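Local coordinates for protein cephalosporin acylase (Bacillus halodurans, PDB 2NLZ) that probably cleaves amide bonds as an N-terminal nucleophile hydrolase of the gamma-glutamyltranspeptidase family, perhaps acting on cephalosporins, at residues Glu253-Trp265 with Leu274-Phe288. The protein carries 1 engineered substitution. Numbering follows the deposited sequence.
Sequences EPISIDYRGYRVW and LVALEALNIVKGFEF
The ring of Tyr-259 lies between two residues: CD1 of Leu-280 rests over one face as a CH-pi contact, 4.0 Å from the ring centroid, and CG of Arg-260 covers the rim of the opposite face. CG1 of Val-283 meets the ring at its edge. Tyr-259 CG stands anti to the backbone N (chi1 -166°), which carries the ring across Leu-280, at about a right angle to that side chain. The Arg-260 guanidinium, its plane 80° from the Phe-288 ring, brings NH2 to that ring's edge. NH2 also donates to Phe-286 O (3.0 Å), a bond nearly in line with the carbonyl but bent at the donor, the oxygen tilted out of the guanidinium plane, and to Tyr-259 OH (3.2 Å); NH1 makes a weak bond to Lys-284 O. Asp-457 holds Arg-260 and Tyr-259 together, by a salt bridge to Arg-260 NE and a hydrogen bond to Tyr-259 OH. With an alanine in place of Arg-260, the carbonyl of Phe-286 would probably lose this donor and Asp-457 its charged mate. Lys-284, bent at chi3 and chi4, reaches back so that NZ donates to Asp-258 O (2.9 Å). Nearer the start of the helix, Leu-277 spreads its methyls over the strands, CD2 against Ile-255 CG1 (3.8 Å) and CD1 against Val-264 CG1, while its CG packs on Ile-257 CG1. CD1 of Ile-257 abuts the amide of Asn-281. The strands join through a type I' turn from Tyr-259 to Tyr-262, and just before it Asp-258 OD1 accepts from Gly-261 N in an Asx motif. Helix 274-283 follows the hairpin and runs nearly parallel to strand 255-259, at 21°, a helix packed on a strand layer, consistent with the alpha-beta-beta-alpha fold of Ntn hydrolases.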
loop_
_atom_site.group_PDB
_atom_site.type_symbol
_atom_site.label_atom_id
_atom_site.label_comp_id
_atom_site.label_asym_id
_atom_site.label_seq_id
_atom_site.Cartn_x
_atom_site.Cartn_y
_atom_site.Cartn_z
ATOM N N GLU D 253 17.551 0.386 -42.644
ATOM C CA GLU D 253 16.210 0.986 -42.739
ATOM C C GLU D 253 15.267 0.482 -41.636
ATOM O O GLU D 253 14.923 -0.711 -41.603
ATOM C CB GLU D 253 15.611 0.733 -44.136
ATOM C CG GLU D 253 14.311 1.495 -44.439
ATOM C CD GLU D 253 14.509 3.001 -44.565
ATOM O OE1 GLU D 253 15.551 3.430 -45.112
ATOM O OE2 GLU D 253 13.612 3.753 -44.121
ATOM N N PRO D 254 14.848 1.392 -40.732
ATOM C CA PRO D 254 13.980 1.039 -39.591
ATOM C C PRO D 254 12.626 0.460 -40.016
ATOM O O PRO D 254 12.068 0.858 -41.051
ATOM C CB PRO D 254 13.781 2.369 -38.855
ATOM C CG PRO D 254 14.146 3.426 -39.837
ATOM C CD PRO D 254 15.184 2.826 -40.745
ATOM N N ILE D 255 12.134 -0.482 -39.207
ATOM C CA ILE D 255 10.864 -1.174 -39.432
ATOM C C ILE D 255 9.823 -0.731 -38.409
ATOM O O ILE D 255 10.167 -0.318 -37.296
ATOM C CB ILE D 255 11.033 -2.705 -39.348
ATOM C CG1 ILE D 255 11.802 -3.097 -38.078
ATOM C CG2 ILE D 255 11.717 -3.236 -40.616
ATOM C CD1 ILE D 255 11.827 -4.588 -37.811
ATOM N N SER D 256 8.552 -0.819 -38.792
ATOM C CA SER D 256 7.470 -0.368 -37.925
ATOM C C SER D 256 6.171 -1.155 -38.036
ATOM O O SER D 256 6.028 -2.078 -38.841
ATOM C CB SER D 256 7.175 1.121 -38.145
ATOM O OG SER D 256 6.509 1.335 -39.370
ATOM N N ILE D 257 5.227 -0.748 -37.203
ATOM C CA ILE D 257 3.924 -1.357 -37.088
ATOM C C ILE D 257 2.991 -0.190 -36.826
ATOM O O ILE D 257 3.388 0.776 -36.163
ATOM C CB ILE D 257 3.909 -2.377 -35.905
ATOM C CG1 ILE D 257 4.261 -3.788 -36.399
ATOM C CG2 ILE D 257 2.580 -2.355 -35.119
ATOM C CD1 ILE D 257 3.519 -4.227 -37.664
ATOM N N ASP D 258 1.776 -0.240 -37.374
ATOM C CA ASP D 258 0.759 0.725 -36.987
ATOM C C ASP D 258 0.104 0.215 -35.722
ATOM O O ASP D 258 -0.572 -0.809 -35.750
ATOM C CB ASP D 258 -0.290 0.918 -38.078
ATOM C CG ASP D 258 -1.264 2.047 -37.760
ATOM O OD1 ASP D 258 -2.144 1.871 -36.883
ATOM O OD2 ASP D 258 -1.154 3.112 -38.399
ATOM N N TYR D 259 0.330 0.910 -34.612
ATOM C CA TYR D 259 -0.337 0.564 -33.358
ATOM C C TYR D 259 -1.318 1.659 -32.942
ATOM O O TYR D 259 -0.955 2.635 -32.266
ATOM C CB TYR D 259 0.662 0.237 -32.234
ATOM C CG TYR D 259 -0.001 -0.443 -31.059
ATOM C CD1 TYR D 259 -0.326 -1.792 -31.114
ATOM C CD2 TYR D 259 -0.334 0.272 -29.908
ATOM C CE1 TYR D 259 -0.957 -2.420 -30.056
ATOM C CE2 TYR D 259 -0.965 -0.341 -28.845
ATOM C CZ TYR D 259 -1.276 -1.694 -28.921
ATOM O OH TYR D 259 -1.908 -2.335 -27.868
ATOM N N ARG D 260 -2.569 1.468 -33.371
ATOM C CA ARG D 260 -3.695 2.341 -33.030
ATOM C C ARG D 260 -3.446 3.787 -33.434
ATOM O O ARG D 260 -3.711 4.711 -32.657
ATOM C CB ARG D 260 -4.043 2.225 -31.539
ATOM C CG ARG D 260 -3.871 0.817 -31.019
ATOM C CD ARG D 260 -4.743 0.535 -29.848
ATOM N NE ARG D 260 -4.448 -0.776 -29.278
ATOM C CZ ARG D 260 -5.078 -1.893 -29.615
ATOM N NH1 ARG D 260 -6.041 -1.863 -30.526
ATOM N NH2 ARG D 260 -4.746 -3.042 -29.041
ATOM N N GLY D 261 -2.929 3.959 -34.654
ATOM C CA GLY D 261 -2.679 5.284 -35.236
ATOM C C GLY D 261 -1.228 5.725 -35.176
ATOM O O GLY D 261 -0.741 6.435 -36.071
ATOM N N TYR D 262 -0.553 5.315 -34.102
ATOM C CA TYR D 262 0.867 5.567 -33.908
ATOM C C TYR D 262 1.673 4.557 -34.722
ATOM O O TYR D 262 1.144 3.526 -35.153
ATOM C CB TYR D 262 1.235 5.428 -32.424
ATOM C CG TYR D 262 0.650 6.493 -31.513
ATOM C CD1 TYR D 262 1.424 7.573 -31.096
ATOM C CD2 TYR D 262 -0.674 6.412 -31.062
ATOM C CE1 TYR D 262 0.900 8.550 -30.263
ATOM C CE2 TYR D 262 -1.211 7.388 -30.225
ATOM C CZ TYR D 262 -0.414 8.453 -29.832
ATOM O OH TYR D 262 -0.917 9.429 -29.006
ATOM N N ARG D 263 2.949 4.857 -34.936
ATOM C CA ARG D 263 3.871 3.877 -35.492
ATOM C C ARG D 263 5.023 3.608 -34.527
ATOM O O ARG D 263 5.711 4.533 -34.076
ATOM C CB ARG D 263 4.379 4.295 -36.874
ATOM C CG ARG D 263 3.286 4.349 -37.934
ATOM C CD ARG D 263 3.849 4.137 -39.333
ATOM N NE ARG D 263 4.129 2.729 -39.622
ATOM C CZ ARG D 263 3.263 1.887 -40.179
ATOM N NH1 ARG D 263 2.048 2.297 -40.508
ATOM N NH2 ARG D 263 3.609 0.629 -40.406
ATOM N N VAL D 264 5.210 2.330 -34.209
ATOM C CA VAL D 264 6.263 1.883 -33.304
ATOM C C VAL D 264 7.476 1.419 -34.116
ATOM O O VAL D 264 7.382 0.474 -34.900
ATOM C CB VAL D 264 5.768 0.738 -32.403
ATOM C CG1 VAL D 264 6.807 0.395 -31.365
ATOM C CG2 VAL D 264 4.482 1.127 -31.730
ATOM N N TRP D 265 8.611 2.086 -33.921
ATOM C CA TRP D 265 9.800 1.802 -34.717
ATOM C C TRP D 265 10.860 1.005 -33.959
ATOM O O TRP D 265 11.097 1.234 -32.768
ATOM C CB TRP D 265 10.413 3.097 -35.230
ATOM C CG TRP D 265 9.506 3.855 -36.113
ATOM C CD1 TRP D 265 8.607 4.802 -35.737
ATOM C CD2 TRP D 265 9.407 3.748 -37.541
ATOM N NE1 TRP D 265 7.948 5.296 -36.841
ATOM C CE2 TRP D 265 8.418 4.666 -37.961
ATOM C CE3 TRP D 265 10.060 2.968 -38.505
ATOM C CZ2 TRP D 265 8.059 4.825 -39.307
ATOM C CZ3 TRP D 265 9.698 3.122 -39.843
ATOM C CH2 TRP D 265 8.704 4.047 -40.228
ATOM N N LEU D 274 12.102 -6.644 -33.666
ATOM C CA LEU D 274 11.066 -7.397 -34.354
ATOM C C LEU D 274 10.027 -7.996 -33.393
ATOM O O LEU D 274 8.828 -7.943 -33.662
ATOM C CB LEU D 274 11.749 -8.521 -35.139
ATOM C CG LEU D 274 11.051 -9.210 -36.300
ATOM C CD1 LEU D 274 9.976 -10.171 -35.823
ATOM C CD2 LEU D 274 10.483 -8.152 -37.190
ATOM N N VAL D 275 10.509 -8.563 -32.285
ATOM C CA VAL D 275 9.672 -9.258 -31.307
ATOM C C VAL D 275 8.620 -8.334 -30.726
ATOM O O VAL D 275 7.441 -8.672 -30.700
ATOM C CB VAL D 275 10.511 -9.884 -30.174
ATOM C CG1 VAL D 275 9.615 -10.498 -29.115
ATOM C CG2 VAL D 275 11.452 -10.938 -30.739
ATOM N N ALA D 276 9.049 -7.159 -30.282
ATOM C CA ALA D 276 8.126 -6.141 -29.785
ATOM C C ALA D 276 7.047 -5.852 -30.809
ATOM O O ALA D 276 5.862 -5.902 -30.498
ATOM C CB ALA D 276 8.879 -4.862 -29.446
ATOM N N LEU D 277 7.485 -5.577 -32.036
ATOM C CA LEU D 277 6.614 -5.283 -33.177
ATOM C C LEU D 277 5.562 -6.366 -33.475
ATOM O O LEU D 277 4.367 -6.076 -33.590
ATOM C CB LEU D 277 7.478 -5.018 -34.410
ATOM C CG LEU D 277 7.720 -3.562 -34.814
ATOM C CD1 LEU D 277 7.694 -2.629 -33.647
ATOM C CD2 LEU D 277 9.028 -3.423 -35.544
ATOM N N GLU D 278 6.012 -7.610 -33.587
ATOM C CA GLU D 278 5.119 -8.737 -33.811
ATOM C C GLU D 278 4.134 -8.921 -32.645
ATOM O O GLU D 278 2.930 -9.108 -32.863
ATOM C CB GLU D 278 5.926 -10.018 -34.044
ATOM C CG GLU D 278 5.072 -11.231 -34.373
ATOM C CD GLU D 278 5.879 -12.509 -34.440
ATOM O OE1 GLU D 278 7.099 -12.454 -34.700
ATOM O OE2 GLU D 278 5.287 -13.578 -34.223
ATOM N N ALA D 279 4.647 -8.854 -31.419
ATOM C CA ALA D 279 3.795 -8.924 -30.236
ATOM C C ALA D 279 2.720 -7.841 -30.270
ATOM O O ALA D 279 1.537 -8.149 -30.135
ATOM C CB ALA D 279 4.619 -8.842 -28.957
ATOM N N LEU D 280 3.121 -6.589 -30.483
ATOM C CA LEU D 280 2.141 -5.503 -30.607
ATOM C C LEU D 280 1.108 -5.797 -31.690
ATOM O O LEU D 280 -0.073 -5.457 -31.539
ATOM C CB LEU D 280 2.799 -4.141 -30.876
ATOM C CG LEU D 280 3.080 -3.169 -29.721
ATOM C CD1 LEU D 280 2.182 -3.449 -28.518
ATOM C CD2 LEU D 280 4.541 -3.204 -29.308
ATOM N N ASN D 281 1.564 -6.447 -32.762
ATOM C CA ASN D 281 0.719 -6.755 -33.909
ATOM C C ASN D 281 -0.307 -7.850 -33.611
ATOM O O ASN D 281 -1.434 -7.812 -34.101
ATOM C CB ASN D 281 1.592 -7.152 -35.098
ATOM C CG ASN D 281 1.087 -6.592 -36.399
ATOM O OD1 ASN D 281 0.496 -5.502 -36.440
ATOM N ND2 ASN D 281 1.326 -7.328 -37.484
ATOM N N ILE D 282 0.103 -8.827 -32.809
ATOM C CA ILE D 282 -0.811 -9.836 -32.285
ATOM C C ILE D 282 -1.832 -9.186 -31.340
ATOM O O ILE D 282 -3.036 -9.372 -31.485
ATOM C CB ILE D 282 -0.039 -10.961 -31.551
ATOM C CG1 ILE D 282 0.853 -11.735 -32.524
ATOM C CG2 ILE D 282 -0.995 -11.929 -30.916
ATOM C CD1 ILE D 282 1.952 -12.556 -31.860
ATOM N N VAL D 283 -1.344 -8.392 -30.395
ATOM C CA VAL D 283 -2.197 -7.814 -29.360
ATOM C C VAL D 283 -3.144 -6.722 -29.904
ATOM O O VAL D 283 -4.192 -6.451 -29.323
ATOM C CB VAL D 283 -1.344 -7.328 -28.145
ATOM C CG1 VAL D 283 -1.139 -5.809 -28.150
ATOM C CG2 VAL D 283 -1.973 -7.767 -26.854
ATOM N N LYS D 284 -2.761 -6.135 -31.037
ATOM C CA LYS D 284 -3.519 -5.116 -31.783
ATOM C C LYS D 284 -4.986 -5.472 -32.043
ATOM O O LYS D 284 -5.839 -4.589 -32.089
ATOM C CB LYS D 284 -2.836 -4.938 -33.137
ATOM C CG LYS D 284 -3.060 -3.648 -33.851
ATOM C CD LYS D 284 -1.893 -3.448 -34.812
ATOM C CE LYS D 284 -2.234 -3.754 -36.261
ATOM N NZ LYS D 284 -2.511 -2.499 -37.031
ATOM N N GLY D 285 -5.266 -6.759 -32.241
ATOM C CA GLY D 285 -6.612 -7.227 -32.563
ATOM C C GLY D 285 -7.581 -7.282 -31.395
ATOM O O GLY D 285 -8.784 -7.430 -31.592
ATOM N N PHE D 286 -7.062 -7.183 -30.176
ATOM C CA PHE D 286 -7.901 -7.061 -28.992
ATOM C C PHE D 286 -8.073 -5.595 -28.605
ATOM O O PHE D 286 -7.193 -4.765 -28.846
ATOM C CB PHE D 286 -7.270 -7.782 -27.804
ATOM C CG PHE D 286 -6.936 -9.223 -28.059
ATOM C CD1 PHE D 286 -7.930 -10.140 -28.403
ATOM C CD2 PHE D 286 -5.629 -9.678 -27.895
ATOM C CE1 PHE D 286 -7.625 -11.486 -28.608
ATOM C CE2 PHE D 286 -5.310 -11.025 -28.093
ATOM C CZ PHE D 286 -6.312 -11.934 -28.453
ATOM N N GLU D 287 -9.211 -5.284 -27.998
ATOM C CA GLU D 287 -9.411 -3.990 -27.354
ATOM C C GLU D 287 -9.060 -4.158 -25.870
ATOM O O GLU D 287 -8.974 -5.287 -25.378
ATOM C CB GLU D 287 -10.859 -3.499 -27.538
ATOM C CG GLU D 287 -11.365 -3.434 -28.989
ATOM C CD GLU D 287 -10.646 -2.389 -29.832
ATOM O OE1 GLU D 287 -10.297 -1.316 -29.296
ATOM O OE2 GLU D 287 -10.436 -2.642 -31.037
ATOM N N PHE D 288 -8.845 -3.053 -25.158
ATOM C CA PHE D 288 -8.435 -3.129 -23.744
ATOM C C PHE D 288 -9.216 -2.202 -22.811
ATOM O O PHE D 288 -9.920 -2.666 -21.902
ATOM C CB PHE D 288 -6.927 -2.891 -23.609
ATOM C CG PHE D 288 -6.104 -3.944 -24.277
ATOM C CD1 PHE D 288 -5.950 -5.193 -23.692
ATOM C CD2 PHE D 288 -5.509 -3.706 -25.505
ATOM C CE1 PHE D 288 -5.210 -6.181 -24.309
ATOM C CE2 PHE D 288 -4.761 -4.700 -26.125
ATOM C CZ PHE D 288 -4.618 -5.940 -25.522
#